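Local atomic coordinates of aminotransferase, class III (Thermomicrobium roseum, PDB entry 6IO1), a protein that acts as a thermostable (S)-enantioselective omega-transaminase, probably moving amino groups between substrates by way of its pyridoxal phosphate cofactor. Residues B[13-18]-B[32-37]; B[44-47]-B[51-54]; B[409-414]-B[446-451]. All coordinates share one frame; numbering follows the deposited sequence.

Interaction 1. Residues B[13-18]-B[32-37]; sequences AKDIAH and EGPLVL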
loop_
_atom_site.group_PDB
_atom_site.type_symbol
_atom_site.label_atom_id
_atom_site.label_comp_id
_atom_site.label_asym_id
_atom_site.label_seq_id
_atom_site.Cartn_x
_atom_site.Cartn_y
_atom_site.Cartn_z
ATOM N N ALA B 13 -26.143 -4.042 9.695
ATOM C CA ALA B 13 -26.845 -3.091 8.836
ATOM C C ALA B 13 -25.891 -2.036 8.286
ATOM O O ALA B 13 -25.913 -1.724 7.090
ATOM C CB ALA B 13 -27.991 -2.436 9.607
ATOM N N LYS B 14 -25.041 -1.477 9.152
ATOM C CA LYS B 14 -24.089 -0.460 8.721
ATOM C C LYS B 14 -23.097 -1.022 7.712
ATOM O O LYS B 14 -22.724 -0.336 6.753
ATOM C CB LYS B 14 -23.347 0.112 9.929
ATOM C CG LYS B 14 -24.157 1.055 10.799
ATOM C CD LYS B 14 -23.338 1.500 12.001
ATOM C CE LYS B 14 -23.922 2.740 12.654
ATOM N NZ LYS B 14 -23.268 3.029 13.962
ATOM N N ASP B 15 -22.649 -2.262 7.917
ATOM C CA ASP B 15 -21.723 -2.879 6.975
ATOM C C ASP B 15 -22.371 -3.046 5.609
ATOM O O ASP B 15 -21.763 -2.737 4.578
ATOM C CB ASP B 15 -21.244 -4.227 7.511
ATOM C CG ASP B 15 -20.128 -4.816 6.676
ATOM O OD1 ASP B 15 -18.954 -4.469 6.918
ATOM O OD2 ASP B 15 -20.427 -5.620 5.767
ATOM N N ILE B 16 -23.607 -3.550 5.581
ATOM C CA ILE B 16 -24.307 -3.700 4.307
ATOM C C ILE B 16 -24.494 -2.341 3.642
ATOM O O ILE B 16 -24.363 -2.206 2.419
ATOM C CB ILE B 16 -25.651 -4.423 4.515
ATOM C CG1 ILE B 16 -25.417 -5.883 4.902
ATOM C CG2 ILE B 16 -26.509 -4.340 3.258
ATOM C CD1 ILE B 16 -26.664 -6.593 5.378
ATOM N N ALA B 17 -24.785 -1.310 4.439
ATOM C CA ALA B 17 -25.083 0.002 3.874
ATOM C C ALA B 17 -23.836 0.701 3.337
ATOM O O ALA B 17 -23.910 1.406 2.324
ATOM C CB ALA B 17 -25.773 0.875 4.922
ATOM N N HIS B 18 -22.684 0.534 3.996
ATOM C CA HIS B 18 -21.550 1.413 3.733
ATOM C C HIS B 18 -20.216 0.740 3.425
ATOM O O HIS B 18 -19.278 1.452 3.055
ATOM C CB HIS B 18 -21.326 2.360 4.925
ATOM C CG HIS B 18 -22.549 3.120 5.334
ATOM N ND1 HIS B 18 -23.128 4.084 4.538
ATOM C CD2 HIS B 18 -23.296 3.067 6.463
ATOM C CE1 HIS B 18 -24.181 4.589 5.155
ATOM N NE2 HIS B 18 -24.305 3.989 6.325
ATOM N N GLU B 32 -26.940 -11.482 2.792
ATOM C CA GLU B 32 -26.634 -12.245 3.995
ATOM C C GLU B 32 -25.909 -11.458 5.078
ATOM O O GLU B 32 -25.984 -11.845 6.248
ATOM C CB GLU B 32 -25.788 -13.479 3.646
ATOM C CG GLU B 32 -26.365 -14.331 2.530
ATOM C CD GLU B 32 -25.468 -15.496 2.167
ATOM O OE1 GLU B 32 -24.429 -15.680 2.836
ATOM O OE2 GLU B 32 -25.801 -16.229 1.212
ATOM N N GLY B 33 -25.217 -10.377 4.730
ATOM C CA GLY B 33 -24.488 -9.610 5.710
ATOM C C GLY B 33 -23.119 -10.199 5.975
ATOM O O GLY B 33 -22.782 -11.288 5.498
ATOM N N PRO B 34 -22.301 -9.492 6.744
ATOM C CA PRO B 34 -20.940 -9.950 7.015
ATOM C C PRO B 34 -20.858 -10.812 8.272
ATOM O O PRO B 34 -21.811 -10.936 9.043
ATOM C CB PRO B 34 -20.189 -8.632 7.221
ATOM C CG PRO B 34 -21.200 -7.795 7.936
ATOM C CD PRO B 34 -22.544 -8.159 7.324
ATOM N N LEU B 35 -19.685 -11.412 8.458
ATOM C CA LEU B 35 -19.321 -12.063 9.711
ATOM C C LEU B 35 -18.415 -11.094 10.462
ATOM O O LEU B 35 -17.269 -10.865 10.059
ATOM C CB LEU B 35 -18.627 -13.401 9.463
ATOM C CG LEU B 35 -18.100 -14.127 10.703
ATOM C CD1 LEU B 35 -19.204 -14.301 11.736
ATOM C CD2 LEU B 35 -17.499 -15.474 10.327
ATOM N N VAL B 36 -18.925 -10.530 11.550
ATOM C CA VAL B 36 -18.255 -9.454 12.270
ATOM C C VAL B 36 -17.462 -10.069 13.415
ATOM O O VAL B 36 -18.042 -10.589 14.372
ATOM C CB VAL B 36 -19.257 -8.414 12.787
ATOM C CG1 VAL B 36 -18.528 -7.275 13.483
ATOM C CG2 VAL B 36 -20.117 -7.891 11.646
ATOM N N LEU B 37 -16.137 -9.993 13.327
ATOM C CA LEU B 37 -15.245 -10.500 14.363
ATOM C C LEU B 37 -14.815 -9.341 15.251
ATOM O O LEU B 37 -14.410 -8.286 14.750
ATOM C CB LEU B 37 -14.027 -11.185 13.746
ATOM C CG LEU B 37 -14.340 -12.350 12.803
ATOM C CD1 LEU B 37 -13.058 -12.975 12.279
ATOM C CD2 LEU B 37 -15.201 -13.388 13.505
#
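A small van der Waals contact sets D15 and I16, near the C-terminal end of helix 8-18, against G33 and P34, the turn that carries the chain from helix 26-32 into strand 35-41. D15 and P34 approach from opposite directions. With CG anti to the backbone N (chi1 -172°), the D15 carboxylate is carried to the proline ring, where OD2 lies 3.2 Å from CG of P34, and D15 CB stands 3.6 Å from that same CG. I16 adds the end of its longer branch, its CD1 resting 3.7 Å from CA of G33. Just after helix 26-32, G33 has positive phi (84°) and presents its bare CA to this methyl. L29 of helix 26-32 touches both D15 and P34, while I98 of the second subunit packs on D15. Just beyond, L35 and V36 pair with a strand of that subunit, placing the contact beside the dimer interface. P34 presents only carbon to the buried carboxylate, whose oxygens are hydrogen-bonded by histidines, OD2 to NE2 of H21 and OD1 to ND1 of H19; these bonds probably stabilise the negative charge where the contact itself gives the carboxylate no polar partner.

Interaction 2. Residues B[44-47]-B[51-54]; sequences WVWD and KRYL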
loop_
_atom_site.group_PDB
_atom_site.type_symbol
_atom_site.label_atom_id
_atom_site.label_comp_id
_atom_site.label_asym_id
_atom_site.label_seq_id
_atom_site.Cartn_x
_atom_site.Cartn_y
_atom_site.Cartn_z
ATOM N N TRP B 44 -7.880 -18.135 18.499
ATOM C CA TRP B 44 -9.324 -18.028 18.644
ATOM C C TRP B 44 -9.792 -16.611 18.352
ATOM O O TRP B 44 -9.106 -15.638 18.681
ATOM C CB TRP B 44 -9.759 -18.428 20.056
ATOM C CG TRP B 44 -9.310 -19.794 20.447
ATOM C CD1 TRP B 44 -8.292 -20.113 21.297
ATOM C CD2 TRP B 44 -9.860 -21.034 19.995
ATOM N NE1 TRP B 44 -8.177 -21.478 21.405
ATOM C CE2 TRP B 44 -9.129 -22.067 20.614
ATOM C CE3 TRP B 44 -10.902 -21.374 19.126
ATOM C CZ2 TRP B 44 -9.406 -23.413 20.394
ATOM C CZ3 TRP B 44 -11.176 -22.709 18.908
ATOM C CH2 TRP B 44 -10.431 -23.713 19.539
ATOM N N VAL B 45 -10.976 -16.509 17.745
ATOM C CA VAL B 45 -11.651 -15.241 17.516
ATOM C C VAL B 45 -13.116 -15.421 17.891
ATOM O O VAL B 45 -13.630 -16.537 17.960
ATOM C CB VAL B 45 -11.526 -14.746 16.057
ATOM C CG1 VAL B 45 -10.088 -14.354 15.745
ATOM C CG2 VAL B 45 -12.017 -15.811 15.090
ATOM N N TRP B 46 -13.776 -14.310 18.188
ATOM C CA TRP B 46 -15.188 -14.326 18.549
ATOM C C TRP B 46 -15.946 -13.341 17.673
ATOM O O TRP B 46 -15.450 -12.246 17.389
ATOM C CB TRP B 46 -15.392 -13.985 20.029
ATOM C CG TRP B 46 -14.967 -15.080 20.963
ATOM C CD1 TRP B 46 -15.769 -16.016 21.548
ATOM C CD2 TRP B 46 -13.637 -15.350 21.421
ATOM N NE1 TRP B 46 -15.021 -16.852 22.342
ATOM C CE2 TRP B 46 -13.708 -16.464 22.280
ATOM C CE3 TRP B 46 -12.392 -14.757 21.187
ATOM C CZ2 TRP B 46 -12.583 -16.998 22.906
ATOM C CZ3 TRP B 46 -11.276 -15.289 21.809
ATOM C CH2 TRP B 46 -11.379 -16.397 22.658
ATOM N N ASP B 47 -17.147 -13.725 17.248
ATOM C CA ASP B 47 -17.944 -12.829 16.427
ATOM C C ASP B 47 -18.796 -11.920 17.313
ATOM O O ASP B 47 -18.771 -12.003 18.543
ATOM C CB ASP B 47 -18.781 -13.613 15.407
ATOM C CG ASP B 47 -19.891 -14.452 16.036
ATOM O OD1 ASP B 47 -20.195 -14.308 17.238
ATOM O OD2 ASP B 47 -20.479 -15.270 15.297
ATOM N N LYS B 51 -20.132 -16.078 19.376
ATOM C CA LYS B 51 -19.701 -17.380 18.900
ATOM C C LYS B 51 -18.186 -17.409 18.699
ATOM O O LYS B 51 -17.588 -16.434 18.235
ATOM C CB LYS B 51 -20.434 -17.706 17.604
ATOM C CG LYS B 51 -19.985 -18.982 16.958
ATOM C CD LYS B 51 -20.994 -19.464 15.955
ATOM C CE LYS B 51 -20.526 -20.749 15.339
ATOM N NZ LYS B 51 -21.584 -21.357 14.484
ATOM N N ARG B 52 -17.564 -18.534 19.047
ATOM C CA ARG B 52 -16.117 -18.685 18.953
ATOM C C ARG B 52 -15.738 -19.459 17.696
ATOM O O ARG B 52 -16.431 -20.399 17.296
ATOM C CB ARG B 52 -15.553 -19.392 20.189
ATOM C CG ARG B 52 -14.035 -19.331 20.288
ATOM C CD ARG B 52 -13.499 -20.278 21.345
ATOM N NE ARG B 52 -13.744 -21.676 21.005
ATOM C CZ ARG B 52 -13.295 -22.704 21.717
ATOM N NH1 ARG B 52 -12.580 -22.492 22.813
ATOM N NH2 ARG B 52 -13.565 -23.946 21.336
ATOM N N TYR B 53 -14.628 -19.053 17.083
ATOM C CA TYR B 53 -14.094 -19.669 15.881
ATOM C C TYR B 53 -12.595 -19.850 16.053
ATOM O O TYR B 53 -11.936 -19.077 16.755
ATOM C CB TYR B 53 -14.342 -18.822 14.624
ATOM C CG TYR B 53 -15.777 -18.424 14.372
ATOM C CD1 TYR B 53 -16.355 -17.360 15.053
ATOM C CD2 TYR B 53 -16.545 -19.093 13.429
ATOM C CE1 TYR B 53 -17.664 -16.987 14.814
ATOM C CE2 TYR B 53 -17.853 -18.727 13.183
ATOM C CZ TYR B 53 -18.407 -17.674 13.878
ATOM O OH TYR B 53 -19.710 -17.307 13.635
ATOM N N LEU B 54 -12.062 -20.878 15.402
ATOM C CA LEU B 54 -10.624 -21.049 15.281
ATOM C C LEU B 54 -10.158 -20.310 14.035
ATOM O O LEU B 54 -10.673 -20.546 12.936
ATOM C CB LEU B 54 -10.249 -22.530 15.200
ATOM C CG LEU B 54 -8.787 -22.910 15.461
ATOM C CD1 LEU B 54 -8.697 -24.321 16.013
ATOM C CD2 LEU B 54 -7.931 -22.780 14.207
#
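The Y53 hydroxyl donates to D47, with OH 2.7 Å from OD2, reaching the oxygen on its anti side and well out of the carboxylate plane. The other oxygen takes the turn: K51 N lies 2.8 Å from D47 OD1, above the carboxylate plane, and E49 N adds a weak bond. D47 can do both because its CG sits between the backbone N and carbonyl carbon (chi1 68°), which brings the carboxylate over the hairpin end. Strands 44-47 and 52-55 are antiparallel; V45 and Y53 form the hydrogen-bonded pair (V45 N to Y53 O 2.9 Å, Y53 N to V45 O 2.8 Å), and their side chains share one face with I414. On the other face R52 runs past two indoles. Its CG lies over the five-membered ring of W46, 3.7 Å from the centroid, and after a bend at chi3 (65°) its guanidinium stacks on W44, planes 17° apart. CZ is 3.7 Å from the centroid of the six-membered ring of W44, whose opposite face takes L54. The chemistry thus divides by location: the buried carboxylate closes the turn with directed bonds, whereas the exposed arginine charge is probably stabilised by the indole pi cloud.

Interaction 3. Residues B[409-414]-B[446-451]; sequences RRRGII and LSDVLD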
loop_
_atom_site.group_PDB
_atom_site.type_symbol
_atom_site.label_atom_id
_atom_site.label_comp_id
_atom_site.label_asym_id
_atom_site.label_seq_id
_atom_site.Cartn_x
_atom_site.Cartn_y
_atom_site.Cartn_z
ATOM N N ARG B 409 -17.876 -22.180 8.746
ATOM C CA ARG B 409 -18.193 -21.135 9.760
ATOM C C ARG B 409 -19.213 -21.677 10.766
ATOM O O ARG B 409 -19.050 -21.447 11.971
ATOM C CB ARG B 409 -18.648 -19.851 9.066
ATOM C CG ARG B 409 -17.521 -19.176 8.303
ATOM C CD ARG B 409 -17.932 -17.997 7.452
ATOM N NE ARG B 409 -16.761 -17.461 6.781
ATOM C CZ ARG B 409 -16.745 -16.333 6.089
ATOM N NH1 ARG B 409 -17.822 -15.571 6.045
ATOM N NH2 ARG B 409 -15.654 -15.970 5.443
ATOM N N ARG B 410 -20.179 -22.459 10.289
ATOM C CA ARG B 410 -21.199 -23.033 11.202
ATOM C C ARG B 410 -20.484 -23.910 12.236
ATOM O O ARG B 410 -20.895 -23.889 13.411
ATOM C CB ARG B 410 -22.224 -23.847 10.404
ATOM C CG ARG B 410 -23.379 -23.023 9.854
ATOM C CD ARG B 410 -22.934 -21.964 8.864
ATOM N NE ARG B 410 -24.019 -21.064 8.499
ATOM C CZ ARG B 410 -24.952 -21.336 7.594
ATOM N NH1 ARG B 410 -25.898 -20.450 7.332
ATOM N NH2 ARG B 410 -24.937 -22.493 6.955
ATOM N N ARG B 411 -19.429 -24.615 11.815
ATOM C CA ARG B 411 -18.714 -25.558 12.720
ATOM C C ARG B 411 -17.633 -24.850 13.556
ATOM O O ARG B 411 -16.802 -25.561 14.144
ATOM C CB ARG B 411 -18.248 -26.795 11.947
ATOM C CG ARG B 411 -19.300 -27.895 11.930
ATOM C CD ARG B 411 -19.079 -28.993 10.921
ATOM N NE ARG B 411 -20.293 -29.767 10.718
ATOM C CZ ARG B 411 -20.820 -30.597 11.607
ATOM N NH1 ARG B 411 -20.327 -30.661 12.831
ATOM N NH2 ARG B 411 -21.837 -31.365 11.266
ATOM N N GLY B 412 -17.653 -23.518 13.595
ATOM C CA GLY B 412 -16.697 -22.773 14.435
ATOM C C GLY B 412 -15.290 -22.669 13.870
ATOM O O GLY B 412 -14.369 -22.440 14.666
ATOM N N ILE B 413 -15.103 -22.861 12.564
ATOM C CA ILE B 413 -13.725 -22.682 12.017
ATOM C C ILE B 413 -13.742 -21.688 10.853
ATOM O O ILE B 413 -14.658 -21.761 10.013
ATOM C CB ILE B 413 -13.037 -24.006 11.628
ATOM C CG1 ILE B 413 -13.539 -24.546 10.290
ATOM C CG2 ILE B 413 -13.130 -25.035 12.743
ATOM C CD1 ILE B 413 -12.528 -25.405 9.574
ATOM N N ILE B 414 -12.753 -20.796 10.828
ATOM C CA ILE B 414 -12.604 -19.831 9.706
ATOM C C ILE B 414 -11.401 -20.290 8.877
ATOM O O ILE B 414 -10.273 -20.239 9.387
ATOM C CB ILE B 414 -12.427 -18.395 10.235
ATOM C CG1 ILE B 414 -13.705 -17.887 10.910
ATOM C CG2 ILE B 414 -11.961 -17.467 9.125
ATOM C CD1 ILE B 414 -13.534 -16.582 11.633
ATOM N N LEU B 446 -16.720 -30.713 5.311
ATOM C CA LEU B 446 -16.688 -31.432 4.042
ATOM C C LEU B 446 -17.805 -32.464 3.976
ATOM O O LEU B 446 -18.462 -32.619 2.939
ATOM C CB LEU B 446 -15.328 -32.102 3.849
ATOM C CG LEU B 446 -14.156 -31.218 3.414
ATOM C CD1 LEU B 446 -12.832 -31.920 3.682
ATOM C CD2 LEU B 446 -14.277 -30.842 1.945
ATOM N N SER B 447 -18.035 -33.180 5.081
ATOM C CA SER B 447 -19.136 -34.139 5.129
ATOM C C SER B 447 -20.485 -33.444 4.985
ATOM O O SER B 447 -21.390 -33.961 4.322
ATOM C CB SER B 447 -19.077 -34.936 6.431
ATOM O OG SER B 447 -17.948 -35.790 6.454
ATOM N N ASP B 448 -20.649 -32.282 5.618
ATOM C CA ASP B 448 -21.907 -31.551 5.509
ATOM C C ASP B 448 -22.207 -31.198 4.061
ATOM O O ASP B 448 -23.334 -31.377 3.583
ATOM C CB ASP B 448 -21.867 -30.286 6.366
ATOM C CG ASP B 448 -21.688 -30.584 7.837
ATOM O OD1 ASP B 448 -21.984 -31.723 8.255
ATOM O OD2 ASP B 448 -21.251 -29.677 8.576
ATOM N N VAL B 449 -21.202 -30.705 3.338
ATOM C CA VAL B 449 -21.472 -30.228 1.985
ATOM C C VAL B 449 -21.588 -31.390 1.002
ATOM O O VAL B 449 -22.477 -31.398 0.143
ATOM C CB VAL B 449 -20.400 -29.219 1.544
ATOM C CG1 VAL B 449 -20.598 -28.868 0.082
ATOM C CG2 VAL B 449 -20.474 -27.969 2.403
ATOM N N LEU B 450 -20.713 -32.393 1.108
ATOM C CA LEU B 450 -20.634 -33.428 0.088
ATOM C C LEU B 450 -20.980 -34.828 0.579
ATOM O O LEU B 450 -20.992 -35.754 -0.239
ATOM C CB LEU B 450 -19.224 -33.455 -0.527
ATOM C CG LEU B 450 -18.668 -32.094 -0.958
ATOM C CD1 LEU B 450 -17.147 -32.097 -0.962
ATOM C CD2 LEU B 450 -19.206 -31.700 -2.323
ATOM N N ASP B 451 -21.213 -35.014 1.878
ATOM C CA ASP B 451 -21.541 -36.310 2.501
ATOM C C ASP B 451 -20.518 -37.389 2.149
ATOM O O ASP B 451 -19.532 -37.577 2.861
ATOM C CB ASP B 451 -22.985 -36.756 2.177
ATOM C CG ASP B 451 -23.194 -37.168 0.730
ATOM O OD1 ASP B 451 -22.466 -38.048 0.224
ATOM O OD2 ASP B 451 -24.109 -36.606 0.094
#
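The guanidinium of R411 meets the carboxylate of D448 at its edge, the two planes turned 30° apart, so the groups meet edge-on and do not stack. The edge used is the one formed by NE and NH2, and both carboxylate oxygens face it. NH2 lies 3.0 Å from OD1, at an N-H...O angle of 149°; OD1 accepts through its syn lone pair, though it is tilted somewhat from the guanidinium plane. A second approach, from NH2 to OD2 at 3.2 Å, is weak. NE comes to 2.3 Å from OD2, nearly straight but too short to be taken at face value, and the exact placing of these surface side chains is therefore doubtful. A salt bridge between the groups is indicated, with NH2 to OD1 as its soundly measured bond and the NE arm doubtful in detail.

The side chains arrive from opposite directions and span a wide gap, the CA atoms of R411 and D448 being 9.9 Å apart. R411 covers most of it with a chain extended from CG to NE, and the turn at its last torsion (chi4 -70°) presents the NE and NH2 edge to the aspartate. D448 lies in the last turn of helix 432-450, where its negative charge would be disfavoured by the helix end; the arginine would offset this.

R411 itself directly follows helix 400-410, which closes in a Schellman motif with G412 as the C-prime residue: G412 N bonds to R409 O, and I413 N to T408 O. Beneath the bridge the same two helices pack through V449 against L404 and A407, and L450 against L400. I413 tucks its side chain against L438 and V442 of helix 432-450 as the chain enters strand 413-418, and the backbones of G412 and I414 bond to L54 of strand 52-55.

Overall arrangement
All three contacts reach one sheet. Interaction 1 leads into strand 35-41, an outermost strand within the chain, where the sheet runs on into the second subunit; interaction 2 is the next hairpin, and interaction 3 lies where strand 413-418 begins. Interactions 1 and 2 meet where L35 packs on D47 and Y53; interactions 2 and 3 are joined by probable hydrogen bonds, L54 N to G412 O and K51 NZ to R410 O. Interactions 1 and 2 are partly buried, the former a van der Waals contact of carboxylate and isoleucine with G33 and P34, the latter rich in backbone bonds and in cation-pi and CH-pi contacts. Interaction 3 is a surface salt bridge tying two helix ends together.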